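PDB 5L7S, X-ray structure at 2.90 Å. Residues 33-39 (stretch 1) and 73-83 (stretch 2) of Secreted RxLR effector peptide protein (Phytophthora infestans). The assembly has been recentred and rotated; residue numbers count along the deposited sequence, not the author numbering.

Stretch 1, residues 33-39: LGKRAAK
Stretch 2 73-83: LLLKTNSPEQL

Residues 33-39 form no regular helix or strand: phi lies between -68 and -81° and psi between -20 and -3° through L33, G34 and K35, the chain opens at R36 (-155/168), A37 is extended (-60/136), and A38 (-80/85) bends the chain, with a weak hydrogen bond from K39 N to A37 O at 3.0 Å. Stretch 2 leaves a helix that includes L73 and L74, turns through T77 (-128/14) and N78 (-136/154), and enters a second helix at P80. Register is set by G34 CA to T77 CA, 5.9 Å, and A37 CA to N78 CA, 6.5 Å.

N78 is the keystone. With chi1 m and chi2 -93°, its amide faces two backbones at once: OD1 accepts from A38 N at 3.0 Å, almost linear at 178°, while ND2 donates to L74 O at 3.0 Å. One buried side chain thus ties stretch 1 to the backbone carbonyl of L74. A38 points its CB toward stretch 2, 4.2 Å from L74 CD2 (L74 m, t), adding a small apolar contact beside the polar one.

At the other end, T77 (chi1 p) packs CG2 3.3 Å from G34 O; its OG1 also donates weakly to G34 O at 3.3 Å.

S79 (p) caps the second helix, OG accepting from Q82 N at 3.3 Å, and S79 N donates to Q82 OE1 at 2.8 Å. Q82 (m, t) has NE2 4.3 Å from A37 CB, a loose contact.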

ATOM      1  N   LEU A  33     -21.324   2.230  -9.820  1.00 89.68           N
ATOM      2  CA  LEU A  33     -20.509   3.390  -9.470  1.00 91.50           C
ATOM      3  C   LEU A  33     -19.018   3.037  -9.462  1.00 93.86           C
ATOM      4  O   LEU A  33     -18.171   3.931  -9.464  1.00 93.24           O
ATOM      5  CB  LEU A  33     -20.959   3.966  -8.126  1.00 90.71           C
ATOM      6  CG  LEU A  33     -22.365   4.589  -8.130  1.00 86.51           C
ATOM      7  CD1 LEU A  33     -22.896   4.738  -6.714  1.00 85.88           C
ATOM      8  CD2 LEU A  33     -22.380   5.932  -8.850  1.00 85.71           C
ATOM      9  N   GLY A  34     -18.707   1.738  -9.467  1.00 96.18           N
ATOM     10  CA  GLY A  34     -17.345   1.256  -9.693  1.00 97.37           C
ATOM     11  C   GLY A  34     -16.793   1.476 -11.094  1.00 98.70           C
ATOM     12  O   GLY A  34     -15.580   1.475 -11.277  1.00103.31           O
ATOM     13  N   LYS A  35     -17.667   1.682 -12.082  1.00103.09           N
ATOM     14  CA  LYS A  35     -17.254   1.839 -13.488  1.00103.74           C
ATOM     15  C   LYS A  35     -16.720   3.234 -13.851  1.00102.45           C
ATOM     16  O   LYS A  35     -16.317   3.451 -14.993  1.00109.14           O
ATOM     17  CB  LYS A  35     -18.426   1.513 -14.425  1.00105.58           C
ATOM     18  CG  LYS A  35     -19.035   0.127 -14.254  1.00112.11           C
ATOM     19  CD  LYS A  35     -18.113  -0.979 -14.740  1.00118.18           C
ATOM     20  CE  LYS A  35     -18.873  -2.286 -14.925  1.00122.36           C
ATOM     21  NZ  LYS A  35     -18.091  -3.278 -15.713  1.00124.62           N
ATOM     22  N   ARG A  36     -16.728   4.177 -12.909  1.00102.01           N
ATOM     23  CA  ARG A  36     -16.305   5.556 -13.189  1.00102.93           C
ATOM     24  C   ARG A  36     -15.813   6.289 -11.937  1.00102.50           C
ATOM     25  O   ARG A  36     -15.995   5.823 -10.808  1.00 98.42           O
ATOM     26  CB  ARG A  36     -17.429   6.359 -13.876  1.00102.89           C
ATOM     27  CG  ARG A  36     -18.842   5.776 -13.773  1.00106.29           C
ATOM     28  CD  ARG A  36     -19.940   6.825 -13.627  1.00107.32           C
ATOM     29  NE  ARG A  36     -19.706   8.053 -14.391  1.00110.95           N
ATOM     30  CZ  ARG A  36     -20.523   9.110 -14.392  1.00112.86           C
ATOM     31  NH1 ARG A  36     -21.662   9.102 -13.695  1.00114.29           N
ATOM     32  NH2 ARG A  36     -20.209  10.182 -15.120  1.00109.72           N
ATOM     33  N   ALA A  37     -15.187   7.441 -12.170  1.00102.93           N
ATOM     34  CA  ALA A  37     -14.588   8.250 -11.112  1.00103.10           C
ATOM     35  C   ALA A  37     -15.625   8.675 -10.085  1.00103.47           C
ATOM     36  O   ALA A  37     -16.731   9.079 -10.449  1.00106.76           O
ATOM     37  CB  ALA A  37     -13.917   9.483 -11.706  1.00103.55           C
ATOM     38  N   ALA A  38     -15.263   8.569  -8.809  1.00100.84           N
ATOM     39  CA  ALA A  38     -16.097   9.064  -7.720  1.00 98.84           C
ATOM     40  C   ALA A  38     -15.906  10.576  -7.585  1.00 98.40           C
ATOM     41  O   ALA A  38     -15.076  11.045  -6.807  1.00 94.32           O
ATOM     42  CB  ALA A  38     -15.760   8.348  -6.422  1.00 98.90           C
ATOM     43  N   LYS A  39     -16.666  11.318  -8.387  1.00102.31           N
ATOM     44  CA  LYS A  39     -16.707  12.782  -8.350  1.00105.80           C
ATOM     45  C   LYS A  39     -18.146  13.218  -8.132  1.00104.96           C
ATOM     46  O   LYS A  39     -19.069  12.441  -8.373  1.00102.43           O
ATOM     47  CB  LYS A  39     -16.218  13.364  -9.675  1.00112.38           C
ATOM     48  CG  LYS A  39     -14.785  13.007 -10.044  1.00119.56           C
ATOM     49  CD  LYS A  39     -14.477  13.341 -11.500  1.00126.09           C
ATOM     50  CE  LYS A  39     -14.525  14.840 -11.775  1.00129.44           C
ATOM     51  NZ  LYS A  39     -14.052  15.170 -13.149  1.00130.13           N
ATOM     52  N   LEU A  73     -14.049   0.288  -0.478  1.00 79.34           N
ATOM     53  CA  LEU A  73     -14.927   0.088  -1.645  1.00 81.36           C
ATOM     54  C   LEU A  73     -14.543   1.012  -2.804  1.00 79.75           C
ATOM     55  O   LEU A  73     -14.461   0.581  -3.958  1.00 80.05           O
ATOM     56  CB  LEU A  73     -16.396   0.333  -1.273  1.00 82.48           C
ATOM     57  CG  LEU A  73     -17.454   0.164  -2.376  1.00 84.61           C
ATOM     58  CD1 LEU A  73     -17.533  -1.285  -2.839  1.00 85.32           C
ATOM     59  CD2 LEU A  73     -18.812   0.654  -1.890  1.00 86.50           C
ATOM     60  N   LEU A  74     -14.331   2.284  -2.485  1.00 77.63           N
ATOM     61  CA  LEU A  74     -13.988   3.291  -3.483  1.00 76.96           C
ATOM     62  C   LEU A  74     -12.550   3.151  -3.971  1.00 79.74           C
ATOM     63  O   LEU A  74     -12.251   3.501  -5.118  1.00 81.19           O
ATOM     64  CB  LEU A  74     -14.199   4.693  -2.917  1.00 75.76           C
ATOM     65  CG  LEU A  74     -15.622   5.055  -2.495  1.00 75.33           C
ATOM     66  CD1 LEU A  74     -15.604   6.323  -1.660  1.00 76.66           C
ATOM     67  CD2 LEU A  74     -16.523   5.227  -3.706  1.00 76.88           C
ATOM     68  N   LEU A  75     -11.668   2.658  -3.099  1.00 81.72           N
ATOM     69  CA  LEU A  75     -10.256   2.463  -3.439  1.00 82.41           C
ATOM     70  C   LEU A  75     -10.066   1.431  -4.550  1.00 84.81           C
ATOM     71  O   LEU A  75      -9.112   1.536  -5.324  1.00 85.30           O
ATOM     72  CB  LEU A  75      -9.440   2.055  -2.202  1.00 79.51           C
ATOM     73  CG  LEU A  75      -7.914   1.960  -2.364  1.00 77.33           C
ATOM     74  CD1 LEU A  75      -7.309   3.318  -2.690  1.00 76.21           C
ATOM     75  CD2 LEU A  75      -7.279   1.381  -1.110  1.00 79.10           C
ATOM     76  N   LYS A  76     -10.965   0.446  -4.633  1.00 83.47           N
ATOM     77  CA  LYS A  76     -10.905  -0.559  -5.700  1.00 83.48           C
ATOM     78  C   LYS A  76     -10.836   0.070  -7.092  1.00 81.27           C
ATOM     79  O   LYS A  76     -10.116  -0.436  -7.951  1.00 85.23           O
ATOM     80  CB  LYS A  76     -12.082  -1.536  -5.618  1.00 86.49           C
ATOM     81  CG  LYS A  76     -11.993  -2.516  -4.452  1.00 91.92           C
ATOM     82  CD  LYS A  76     -12.916  -3.717  -4.626  1.00 98.96           C
ATOM     83  CE  LYS A  76     -14.387  -3.308  -4.660  1.00104.33           C
ATOM     84  NZ  LYS A  76     -15.324  -4.468  -4.642  1.00105.43           N
ATOM     85  N   THR A  77     -11.555   1.177  -7.297  1.00 79.17           N
ATOM     86  CA  THR A  77     -11.610   1.853  -8.601  1.00 79.28           C
ATOM     87  C   THR A  77     -11.292   3.367  -8.595  1.00 78.41           C
ATOM     88  O   THR A  77     -11.555   4.054  -9.587  1.00 77.83           O
ATOM     89  CB  THR A  77     -12.985   1.603  -9.263  1.00 78.69           C
ATOM     90  OG1 THR A  77     -14.026   2.139  -8.436  1.00 76.88           O
ATOM     91  CG2 THR A  77     -13.218   0.101  -9.465  1.00 79.69           C
ATOM     92  N   ASN A  78     -10.730   3.878  -7.498  1.00 79.12           N
ATOM     93  CA  ASN A  78     -10.172   5.242  -7.450  1.00 79.72           C
ATOM     94  C   ASN A  78      -8.829   5.232  -6.742  1.00 76.85           C
ATOM     95  O   ASN A  78      -8.582   4.364  -5.905  1.00 76.69           O
ATOM     96  CB  ASN A  78     -11.100   6.211  -6.710  1.00 82.91           C
ATOM     97  CG  ASN A  78     -12.441   6.386  -7.395  1.00 81.94           C
ATOM     98  OD1 ASN A  78     -12.626   7.300  -8.206  1.00 81.56           O
ATOM     99  ND2 ASN A  78     -13.387   5.514  -7.068  1.00 80.29           N
ATOM    100  N   SER A  79      -7.974   6.200  -7.067  1.00 76.81           N
ATOM    101  CA  SER A  79      -6.660   6.324  -6.425  1.00 78.36           C
ATOM    102  C   SER A  79      -6.777   7.062  -5.083  1.00 80.44           C
ATOM    103  O   SER A  79      -7.682   7.885  -4.919  1.00 81.21           O
ATOM    104  CB  SER A  79      -5.666   7.057  -7.339  1.00 77.06           C
ATOM    105  OG  SER A  79      -5.949   8.443  -7.441  1.00 72.60           O
ATOM    106  N   PRO A  80      -5.854   6.789  -4.131  1.00 82.33           N
ATOM    107  CA  PRO A  80      -5.790   7.531  -2.860  1.00 83.06           C
ATOM    108  C   PRO A  80      -5.819   9.056  -3.014  1.00 83.68           C
ATOM    109  O   PRO A  80      -6.411   9.742  -2.186  1.00 81.84           O
ATOM    110  CB  PRO A  80      -4.444   7.097  -2.275  1.00 82.09           C
ATOM    111  CG  PRO A  80      -4.237   5.729  -2.807  1.00 81.01           C
ATOM    112  CD  PRO A  80      -4.818   5.740  -4.188  1.00 82.47           C
ATOM    113  N   GLU A  81      -5.204   9.557  -4.084  1.00 87.39           N
ATOM    114  CA  GLU A  81      -5.084  10.990  -4.343  1.00 90.17           C
ATOM    115  C   GLU A  81      -6.442  11.571  -4.740  1.00 88.44           C
ATOM    116  O   GLU A  81      -6.827  12.635  -4.252  1.00 85.76           O
ATOM    117  CB  GLU A  81      -4.038  11.260  -5.437  1.00 96.07           C
ATOM    118  CG  GLU A  81      -2.595  10.885  -5.070  1.00105.06           C
ATOM    119  CD  GLU A  81      -2.293   9.376  -5.036  1.00111.83           C
ATOM    120  OE1 GLU A  81      -3.136   8.546  -5.464  1.00111.76           O
ATOM    121  OE2 GLU A  81      -1.196   9.007  -4.567  1.00116.35           O
ATOM    122  N   GLN A  82      -7.161  10.864  -5.613  1.00 86.43           N
ATOM    123  CA  GLN A  82      -8.535  11.229  -5.983  1.00 85.63           C
ATOM    124  C   GLN A  82      -9.469  11.256  -4.772  1.00 84.61           C
ATOM    125  O   GLN A  82     -10.263  12.194  -4.616  1.00 85.55           O
ATOM    126  CB  GLN A  82      -9.106  10.255  -7.017  1.00 88.35           C
ATOM    127  CG  GLN A  82      -8.510  10.359  -8.412  1.00 89.98           C
ATOM    128  CD  GLN A  82      -8.952   9.204  -9.294  1.00 94.13           C
ATOM    129  OE1 GLN A  82      -8.497   8.071  -9.129  1.00 94.00           O
ATOM    130  NE2 GLN A  82      -9.857   9.480 -10.223  1.00 99.18           N
ATOM    131  N   LEU A  83      -9.368  10.230  -3.925  1.00 80.08           N
ATOM    132  CA  LEU A  83     -10.214  10.116  -2.728  1.00 79.21           C
ATOM    133  C   LEU A  83      -9.926  11.183  -1.664  1.00 79.14           C
ATOM    134  O   LEU A  83     -10.842  11.623  -0.967  1.00 79.57           O
ATOM    135  CB  LEU A  83     -10.090   8.722  -2.111  1.00 78.47           C
ATOM    136  CG  LEU A  83     -10.558   7.549  -2.973  1.00 79.92           C
ATOM    137  CD1 LEU A  83     -10.353   6.234  -2.231  1.00 80.49           C
ATOM    138  CD2 LEU A  83     -12.013   7.705  -3.387  1.00 80.31           C
TER